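Local coordinates for enoyl-acyl carrier protein reductase (Uncultured bacterium, PDB 6KIA), which probably catalyses the NADH-dependent reduction of enoyl-acyl carrier protein in fatty acid synthesis and is linked to triclosan resistance, at residues 172-175 and 176-180; 195-198 and 199-203; 304-307 and 308-311; 396-399 and 400-403; 416-419 and 420-424. All coordinates share one frame; numbering follows the deposited sequence.

Interaction 1. Residues 172-175 and 176-180; sequences LAIA and NRIYK
Four consecutive i to i+4 hydrogen bonds tie L172-A175 to N176-K180, from N176 N to L172 O through to Y179 N to A175 O, the latter 2.9 Å long. This is the last part of the alpha helix 169-180, and K180 N still reaches back to N176 O. On the buried flank, I174 and I178 run alongside each other in the same sense, one turn apart. Their touching branches differ: CG2 of I174 meets CD1 of I178 at 3.7 Å. With chi1 at -67°, CG1 of I178 stands beside its own backbone N and passes 3.3 Å from I174 O, which carries CD1 back to the earlier isoleucine. A173 and I174 pack outward on L110 and W113. R177 bends at chi3 and leads its guanidinium group away from the helix, NE bonding to R185 O and NH2 to F186 O, which joins the helix to the chain that follows it. Y179 OH is hydrogen-bonded to T261 OG1, and the ring meets F299 edge-to-face; the side chain of Y179 is about 12 Å from the bound NADH. The ring also comes obliquely beside A175, CD2 lying 3.3 Å from A175 O, while CD2 and A175 CB are 4.1 Å apart.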
# COMPACT_ATOMS: atom_id res chain seq x y z
N LEU A 172 -16.56 -4.25 11.34
CA LEU A 172 -16.91 -3.73 10.02
C LEU A 172 -18.16 -2.85 10.07
O LEU A 172 -18.35 -1.97 9.23
CB LEU A 172 -17.04 -4.88 8.99
CG LEU A 172 -15.73 -5.70 9.00
CD1 LEU A 172 -15.85 -7.01 8.23
CD2 LEU A 172 -14.57 -4.85 8.50
N ALA A 173 -19.03 -3.10 11.04
CA ALA A 173 -20.11 -2.16 11.32
C ALA A 173 -19.54 -0.79 11.72
O ALA A 173 -19.90 0.28 11.15
CB ALA A 173 -21.03 -2.70 12.40
N ILE A 174 -18.63 -0.82 12.70
CA ILE A 174 -17.97 0.41 13.13
C ILE A 174 -17.26 1.10 11.96
O ILE A 174 -17.34 2.32 11.78
CB ILE A 174 -16.94 0.11 14.24
CG1 ILE A 174 -17.68 -0.40 15.49
CG2 ILE A 174 -16.11 1.34 14.58
CD1 ILE A 174 -16.76 -1.03 16.52
N ALA A 175 -16.61 0.29 11.15
CA ALA A 175 -15.87 0.72 9.96
C ALA A 175 -16.78 1.38 8.92
O ALA A 175 -16.38 2.34 8.29
CB ALA A 175 -15.15 -0.46 9.34
N ASN A 176 -17.97 0.83 8.71
CA ASN A 176 -18.87 1.42 7.72
C ASN A 176 -19.35 2.77 8.20
O ASN A 176 -19.59 3.69 7.39
CB ASN A 176 -20.08 0.51 7.47
CG ASN A 176 -19.72 -0.75 6.72
OD1 ASN A 176 -18.74 -0.78 5.98
ND2 ASN A 176 -20.52 -1.79 6.90
N ARG A 177 -19.45 2.93 9.52
CA ARG A 177 -19.79 4.25 10.03
C ARG A 177 -18.62 5.23 9.89
O ARG A 177 -18.79 6.39 9.51
CB ARG A 177 -20.23 4.16 11.49
CG ARG A 177 -21.66 3.66 11.65
CD ARG A 177 -22.19 3.87 13.06
NE ARG A 177 -22.24 5.29 13.41
CZ ARG A 177 -22.52 5.74 14.63
NH1 ARG A 177 -22.76 4.87 15.61
NH2 ARG A 177 -22.54 7.04 14.88
N ILE A 178 -17.41 4.77 10.18
CA ILE A 178 -16.25 5.66 10.13
C ILE A 178 -15.89 6.07 8.70
O ILE A 178 -15.56 7.23 8.44
CB ILE A 178 -15.02 5.01 10.79
CG1 ILE A 178 -15.26 4.86 12.29
CG2 ILE A 178 -13.78 5.87 10.56
CD1 ILE A 178 -14.19 4.10 12.99
N TYR A 179 -15.99 5.13 7.78
CA TYR A 179 -15.50 5.37 6.43
C TYR A 179 -16.61 5.86 5.50
O TYR A 179 -16.31 6.59 4.54
CB TYR A 179 -14.87 4.09 5.85
CG TYR A 179 -13.63 3.65 6.59
CD1 TYR A 179 -12.67 4.58 6.98
CD2 TYR A 179 -13.43 2.31 6.92
CE1 TYR A 179 -11.53 4.18 7.67
CE2 TYR A 179 -12.29 1.91 7.61
CZ TYR A 179 -11.35 2.85 7.98
OH TYR A 179 -10.22 2.47 8.66
N LYS A 180 -17.87 5.52 5.81
CA LYS A 180 -18.99 5.89 4.92
C LYS A 180 -20.11 6.71 5.57
O LYS A 180 -21.01 7.18 4.87
CB LYS A 180 -19.62 4.63 4.32
CG LYS A 180 -18.65 3.70 3.61
CD LYS A 180 -19.35 2.41 3.16
CE LYS A 180 -18.51 1.62 2.17
NZ LYS A 180 -17.18 1.21 2.72

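Interaction 2. Residues 195-198 and 199-203; sequences SDLG and KLILM
S195 OG has two partners, accepting from G198 N at 3.1 Å, nearly straight at 161°, and donating to L192 O, while S195 O takes the N-H of K199 at 3.0 Å. The bond from G198 caps the start of helix 196-219, so that both oxygens of one serine serve the first turn. One residue on, D196 and K199 cross obliquely. The lysine is extended beyond CG, and its CD passes 4.0 Å from D196 OD1. The charges stop short of a salt bridge, with D196 OD1 and K199 NZ 4.4 Å apart. One water bridges them, donating to D196 OD1 at 2.8 Å and accepting from K199 NZ at 3.0 Å. The other carboxylate oxygen, OD2, turns to L118 N and, weakly, to W120 NE1. A negative group in the first turn probably also interacts favourably with the helix dipole. On another side, L197 and I201 form an apolar pair. With CG of L197 anti to its backbone N (chi1 176°), the branch point itself touches I201 CD1 at 4.0 Å. L197 packs further on I174 and L105, I201 on F171 and P166, and L200 on I123, placing this turn between helices 101-105, 120-146 and 169-180. The whole is a serine N-cap on a long alpha helix, followed by a water-bridged Asp-Lys pair of opposite charges at i and i+3.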
# COMPACT_ATOMS: atom_id res chain seq x y z
N SER A 195 -10.75 4.11 21.74
CA SER A 195 -11.22 2.90 22.39
C SER A 195 -10.09 1.85 22.51
O SER A 195 -9.09 1.93 21.79
CB SER A 195 -12.40 2.30 21.62
OG SER A 195 -11.96 1.78 20.37
N ASP A 196 -10.25 0.89 23.41
CA ASP A 196 -9.26 -0.19 23.51
C ASP A 196 -9.25 -1.00 22.22
O ASP A 196 -8.19 -1.45 21.77
CB ASP A 196 -9.53 -1.09 24.72
CG ASP A 196 -8.89 -0.56 25.99
OD1 ASP A 196 -8.49 0.62 26.01
OD2 ASP A 196 -8.77 -1.35 26.95
N LEU A 197 -10.42 -1.18 21.60
CA LEU A 197 -10.49 -1.82 20.28
C LEU A 197 -9.54 -1.16 19.27
O LEU A 197 -8.74 -1.84 18.60
CB LEU A 197 -11.92 -1.78 19.74
CG LEU A 197 -12.10 -2.34 18.32
CD1 LEU A 197 -11.81 -3.82 18.32
CD2 LEU A 197 -13.52 -2.02 17.79
N GLY A 198 -9.62 0.17 19.17
CA GLY A 198 -8.79 0.94 18.25
C GLY A 198 -7.32 0.80 18.59
O GLY A 198 -6.48 0.64 17.71
N LYS A 199 -7.01 0.84 19.89
CA LYS A 199 -5.63 0.71 20.35
C LYS A 199 -5.04 -0.64 19.94
O LYS A 199 -3.89 -0.72 19.48
CB LYS A 199 -5.57 0.91 21.87
CG LYS A 199 -5.78 2.36 22.24
CD LYS A 199 -5.88 2.62 23.76
CE LYS A 199 -6.20 4.10 24.00
NZ LYS A 199 -6.38 4.48 25.45
N LEU A 200 -5.84 -1.69 20.06
CA LEU A 200 -5.43 -3.03 19.65
C LEU A 200 -5.17 -3.08 18.14
O LEU A 200 -4.13 -3.60 17.68
CB LEU A 200 -6.50 -4.05 20.03
CG LEU A 200 -6.26 -5.46 19.51
CD1 LEU A 200 -4.93 -5.99 20.04
CD2 LEU A 200 -7.41 -6.37 19.92
N ILE A 201 -6.12 -2.54 17.38
CA ILE A 201 -6.00 -2.48 15.93
C ILE A 201 -4.73 -1.73 15.50
O ILE A 201 -4.01 -2.21 14.65
CB ILE A 201 -7.24 -1.85 15.30
CG1 ILE A 201 -8.43 -2.79 15.46
CG2 ILE A 201 -6.99 -1.53 13.82
CD1 ILE A 201 -9.74 -2.18 15.05
N LEU A 202 -4.45 -0.59 16.12
CA LEU A 202 -3.24 0.17 15.81
C LEU A 202 -1.96 -0.62 16.13
O LEU A 202 -0.97 -0.50 15.42
CB LEU A 202 -3.23 1.50 16.58
CG LEU A 202 -4.17 2.61 16.08
CD1 LEU A 202 -4.22 3.71 17.12
CD2 LEU A 202 -3.67 3.18 14.77
N MET A 203 -1.97 -1.39 17.22
CA MET A 203 -0.83 -2.27 17.52
C MET A 203 -0.62 -3.30 16.38
O MET A 203 0.52 -3.57 15.92
CB MET A 203 -1.05 -2.98 18.85
CG MET A 203 -1.12 -2.02 20.01
SD MET A 203 -1.51 -2.89 21.54
CE MET A 203 -0.64 -4.41 21.30
O HOH W 1 -9.10 3.28 25.66

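Interaction 3. Residues 304-307 and 308-311; sequences LSLF and PLLK
L306 and L309 both pack against helix 394-413, and L306 CD1 lies 4.3 Å from L309 CD2. The turn between them brings two leucines three residues apart onto the same side of the chain; each then has CG anti to its backbone N (chi1 178° and 180°), and with the branches set alike one methyl of each meets the other loosely. F307 takes another direction: its ring packs among L342, I346, I383 and T395, while its CB is 3.5 Å from P308 CD, a closeness set by the peptide that joins the two residues. The chain here makes a type I beta turn, L306 to L309, that leads from a 3-10 segment into helix 309-315. The turn is closed by L309 N to L306 O at 2.9 Å, and the next bond, L310 N to F307 O, measures 3.0 Å. P308 has no N-H to give, and its CD sits 3.4 Å from S305 O, a buried oxygen that finds no hydrogen-bonding partner in the model. S305 OG, by contrast, bonds to Q255 OE1. P308 itself rests on I246 of strand 244-248, and L304 packs on M376, T379 and I383 of helix 370-385.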
# COMPACT_ATOMS: atom_id res chain seq x y z
N LEU A 304 -10.84 10.22 -4.94
CA LEU A 304 -11.00 11.60 -5.35
C LEU A 304 -9.65 12.22 -5.62
O LEU A 304 -9.54 13.11 -6.50
CB LEU A 304 -11.74 12.42 -4.27
CG LEU A 304 -13.17 11.97 -4.01
CD1 LEU A 304 -13.75 12.86 -2.94
CD2 LEU A 304 -14.02 12.05 -5.29
N SER A 305 -8.62 11.72 -4.93
CA SER A 305 -7.28 12.27 -5.11
C SER A 305 -6.67 11.93 -6.47
O SER A 305 -5.77 12.61 -6.92
CB SER A 305 -6.35 11.79 -4.00
OG SER A 305 -6.81 12.24 -2.72
N LEU A 306 -7.21 10.91 -7.12
CA LEU A 306 -6.57 10.35 -8.31
C LEU A 306 -6.96 11.06 -9.62
O LEU A 306 -6.15 11.15 -10.55
CB LEU A 306 -6.91 8.86 -8.39
CG LEU A 306 -6.40 8.03 -9.57
CD1 LEU A 306 -4.87 8.00 -9.61
CD2 LEU A 306 -6.96 6.62 -9.41
N PHE A 307 -8.18 11.60 -9.69
CA PHE A 307 -8.64 12.19 -10.97
C PHE A 307 -7.73 13.26 -11.59
O PHE A 307 -7.55 13.28 -12.82
CB PHE A 307 -10.05 12.77 -10.78
CG PHE A 307 -11.08 11.73 -10.45
CD1 PHE A 307 -11.51 10.83 -11.42
CD2 PHE A 307 -11.63 11.66 -9.18
CE1 PHE A 307 -12.48 9.86 -11.11
CE2 PHE A 307 -12.60 10.71 -8.87
CZ PHE A 307 -13.04 9.82 -9.82
N PRO A 308 -7.12 14.14 -10.76
CA PRO A 308 -6.25 15.15 -11.38
C PRO A 308 -5.00 14.58 -12.07
O PRO A 308 -4.30 15.34 -12.73
CB PRO A 308 -5.85 16.05 -10.18
CG PRO A 308 -6.97 15.86 -9.20
CD PRO A 308 -7.35 14.43 -9.32
N LEU A 309 -4.74 13.27 -11.94
CA LEU A 309 -3.67 12.66 -12.75
C LEU A 309 -3.92 12.93 -14.23
O LEU A 309 -2.98 13.08 -15.02
CB LEU A 309 -3.56 11.14 -12.47
CG LEU A 309 -2.49 10.40 -13.27
CD1 LEU A 309 -1.09 10.87 -12.82
CD2 LEU A 309 -2.62 8.87 -13.13
N LEU A 310 -5.20 13.02 -14.62
CA LEU A 310 -5.52 13.35 -16.02
C LEU A 310 -4.88 14.68 -16.46
O LEU A 310 -4.31 14.80 -17.55
CB LEU A 310 -7.03 13.40 -16.23
CG LEU A 310 -7.71 12.04 -16.36
CD1 LEU A 310 -9.21 12.11 -16.13
CD2 LEU A 310 -7.39 11.40 -17.70
N LYS A 311 -4.96 15.68 -15.58
CA LYS A 311 -4.40 16.98 -15.91
C LYS A 311 -2.88 16.90 -15.94
O LYS A 311 -2.24 17.51 -16.80
CB LYS A 311 -4.88 18.01 -14.88
CG LYS A 311 -6.36 18.30 -15.00
CD LYS A 311 -6.77 19.42 -14.07
CE LYS A 311 -8.23 19.80 -14.27
NZ LYS A 311 -8.45 20.34 -15.65

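Interaction 4. Residues 396-399 and 400-403; sequences DVLS and ALVL
L401 follows L398 at i+3 on helix 394-413, and its side chain climbs back along the preceding turn. Its CB lies 3.4 Å from L398 O. With chi1 at -71°, CG stands beside the backbone N and comes equally near another carbonyl oxygen, that of V397, at 3.4 Å. At the tip, CD1 meets CD2 of L398 at 4.2 Å, a light methyl-to-methyl touch. Beyond the turn, L401 packs on L313 and on W321 and Q325 of helix 320-331, while L398 packs on L310. The backbone beneath is regular alpha helix: A400, L401, V402 and L403 donate to D396, V397, L398 and S399 in turn, the straightest of these bonds being A400 N to D396 O and L403 N to S399 O, both at 167°. On a different side of the helix, V402 keeps CG2 beside its backbone N, 3.4 Å from L398 O. The side chain of L403 lies about 6 Å from the bound NADH and packs on I291. Although S399 is buried, its OG is satisfied by two backbone groups, T395 O one turn earlier and R292 N; the second bond ties the helix to a neighbouring loop, so a polar link to the loop stands beside the apolar packing of the leucines on the neighbouring helices.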
# COMPACT_ATOMS: atom_id res chain seq x y z
N ASP A 396 -10.73 3.06 -12.39
CA ASP A 396 -10.14 1.78 -12.82
C ASP A 396 -9.01 2.06 -13.83
O ASP A 396 -7.87 1.54 -13.71
CB ASP A 396 -11.18 0.84 -13.46
CG ASP A 396 -12.30 0.42 -12.52
OD1 ASP A 396 -12.12 0.46 -11.28
OD2 ASP A 396 -13.37 0.01 -13.04
N VAL A 397 -9.32 2.86 -14.84
CA VAL A 397 -8.35 3.23 -15.85
C VAL A 397 -7.14 3.91 -15.19
O VAL A 397 -5.98 3.54 -15.44
CB VAL A 397 -8.98 4.19 -16.93
CG1 VAL A 397 -7.95 4.59 -17.94
CG2 VAL A 397 -10.16 3.50 -17.62
N LEU A 398 -7.42 4.88 -14.33
CA LEU A 398 -6.33 5.67 -13.76
C LEU A 398 -5.47 4.88 -12.75
O LEU A 398 -4.24 5.05 -12.72
CB LEU A 398 -6.86 6.95 -13.11
CG LEU A 398 -7.55 7.95 -14.06
CD1 LEU A 398 -8.04 9.15 -13.25
CD2 LEU A 398 -6.60 8.36 -15.18
N SER A 399 -6.10 4.01 -11.96
CA SER A 399 -5.36 3.16 -11.03
C SER A 399 -4.43 2.25 -11.81
O SER A 399 -3.27 2.09 -11.42
CB SER A 399 -6.30 2.34 -10.15
OG SER A 399 -7.07 3.17 -9.28
N ALA A 400 -4.91 1.66 -12.92
CA ALA A 400 -4.00 0.84 -13.75
C ALA A 400 -2.82 1.67 -14.29
O ALA A 400 -1.69 1.16 -14.40
CB ALA A 400 -4.75 0.17 -14.90
N LEU A 401 -3.08 2.93 -14.67
CA LEU A 401 -1.97 3.78 -15.14
C LEU A 401 -0.93 4.02 -14.04
O LEU A 401 0.29 4.01 -14.30
CB LEU A 401 -2.55 5.11 -15.62
CG LEU A 401 -3.34 5.09 -16.93
CD1 LEU A 401 -3.53 6.53 -17.44
CD2 LEU A 401 -2.67 4.26 -18.02
N VAL A 402 -1.39 4.23 -12.81
CA VAL A 402 -0.45 4.46 -11.71
C VAL A 402 0.37 3.19 -11.42
O VAL A 402 1.57 3.29 -11.16
CB VAL A 402 -1.18 4.94 -10.42
CG1 VAL A 402 -0.19 5.04 -9.26
CG2 VAL A 402 -1.80 6.31 -10.67
N LEU A 403 -0.24 2.01 -11.49
CA LEU A 403 0.56 0.76 -11.39
C LEU A 403 1.68 0.75 -12.44
O LEU A 403 2.90 0.48 -12.12
CB LEU A 403 -0.34 -0.47 -11.59
CG LEU A 403 -0.84 -1.20 -10.35
CD1 LEU A 403 -1.46 -0.27 -9.35
CD2 LEU A 403 -1.79 -2.37 -10.76

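Interaction 5. Residues 416-419 and 420-424; sequences NPAG and PVLWL
L422 has chi1 at -62°, which sets CG beside its backbone N and carries the two methyls back to A418 and G419. CD2 meets A418 CB at 4.3 Å, CD1 stands 4.2 Å from A418 N, and CG lies 4.1 Å from G419 O. The contact is thus an apolar branch folded over the preceding backbone, and no hydrogen bond links the two segments. G419 is almost fully extended, with phi -175° and psi 178°, and delivers the chain straight into P420. The proline CD sits 2.9 Å from G419 CA, as the trans peptide before a proline requires. G419 O accepts from T284 OG1, and A418 N bonds to E413 OE2 at the end of helix 394-413. Strand 421-423 then runs parallel to strand 283-287 in the Rossmann-like sheet, L422 bonded through its backbone to V285 and N287, and W423 to I5 and L7. P417 and P420 lie against W277 of helix 263-278, V421 against E270 of the same helix, and L422 reaches E413 of helix 394-413, so the entry to the strand lies against helices 263-278 and 394-413.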
# COMPACT_ATOMS: atom_id res chain seq x y z
N ASN A 416 19.78 2.78 -8.00
CA ASN A 416 20.60 3.83 -7.39
C ASN A 416 19.75 4.85 -6.65
O ASN A 416 19.51 5.95 -7.14
CB ASN A 416 21.43 4.55 -8.46
CG ASN A 416 22.39 5.56 -7.87
OD1 ASN A 416 22.89 5.38 -6.76
ND2 ASN A 416 22.67 6.63 -8.62
N PRO A 417 19.25 4.46 -5.47
CA PRO A 417 18.24 5.28 -4.79
C PRO A 417 18.76 6.58 -4.16
O PRO A 417 19.84 6.58 -3.57
CB PRO A 417 17.71 4.34 -3.71
CG PRO A 417 18.84 3.37 -3.45
CD PRO A 417 19.50 3.18 -4.80
N ALA A 418 17.97 7.64 -4.27
CA ALA A 418 18.36 8.94 -3.72
C ALA A 418 18.32 8.97 -2.20
O ALA A 418 19.06 9.72 -1.58
CB ALA A 418 17.49 10.03 -4.29
N GLY A 419 17.45 8.16 -1.60
CA GLY A 419 17.29 8.22 -0.16
C GLY A 419 16.37 7.16 0.39
O GLY A 419 15.80 6.38 -0.36
N PRO A 420 16.20 7.14 1.72
CA PRO A 420 15.39 6.10 2.37
C PRO A 420 13.88 6.28 2.19
O PRO A 420 13.14 5.32 2.41
CB PRO A 420 15.79 6.24 3.85
CG PRO A 420 16.23 7.65 3.99
CD PRO A 420 16.88 8.02 2.69
N VAL A 421 13.43 7.50 1.89
CA VAL A 421 12.00 7.80 1.75
C VAL A 421 11.80 8.76 0.59
O VAL A 421 12.37 9.86 0.58
CB VAL A 421 11.39 8.41 3.04
CG1 VAL A 421 9.88 8.56 2.87
CG2 VAL A 421 11.72 7.58 4.29
N LEU A 422 11.01 8.34 -0.40
CA LEU A 422 10.81 9.12 -1.61
C LEU A 422 9.34 9.13 -1.99
O LEU A 422 8.69 8.08 -2.01
CB LEU A 422 11.63 8.57 -2.77
CG LEU A 422 13.15 8.58 -2.58
CD1 LEU A 422 13.83 7.82 -3.73
CD2 LEU A 422 13.61 10.04 -2.53
N TRP A 423 8.82 10.31 -2.31
CA TRP A 423 7.45 10.41 -2.81
C TRP A 423 7.42 10.29 -4.34
O TRP A 423 8.17 10.99 -5.05
CB TRP A 423 6.81 11.74 -2.39
CG TRP A 423 6.07 11.78 -1.08
CD1 TRP A 423 4.72 11.86 -0.91
CD2 TRP A 423 6.65 11.80 0.24
NE1 TRP A 423 4.42 11.96 0.42
CE2 TRP A 423 5.57 11.89 1.16
CE3 TRP A 423 7.95 11.74 0.73
CZ2 TRP A 423 5.77 11.93 2.54
CZ3 TRP A 423 8.14 11.79 2.12
CH2 TRP A 423 7.06 11.88 3.00
N LEU A 424 6.52 9.44 -4.83
CA LEU A 424 6.19 9.37 -6.25
C LEU A 424 4.84 10.04 -6.42
O LEU A 424 3.81 9.41 -6.17
CB LEU A 424 6.15 7.91 -6.73
CG LEU A 424 7.40 7.09 -6.41
CD1 LEU A 424 7.25 5.68 -6.97
CD2 LEU A 424 8.63 7.77 -7.04

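The five contacts come in series along one chain and fall into two pairs and a single contact. Interactions 1 and 2, centres 15 Å apart, join helices 169-180 and 196-219 directly, I174 CD1 lying 3.6 Å from L197 CD2. Interactions 3 and 4 are closer, 11 Å between centres: L306 and L309 pack on S399, L398 and V402, setting the start of helix 309-315 against helix 394-413. Interaction 5 follows that helix and belongs to the mixed sheet beside strand 283-287, its centre about 34 Å from that of interaction 1, on the opposite side of the chain's centre. The side chains of L403 (interaction 4) and L306 (interaction 3) are about 6 and 8 Å from NADH, against about 12 Å in interactions 1, 2 and 5.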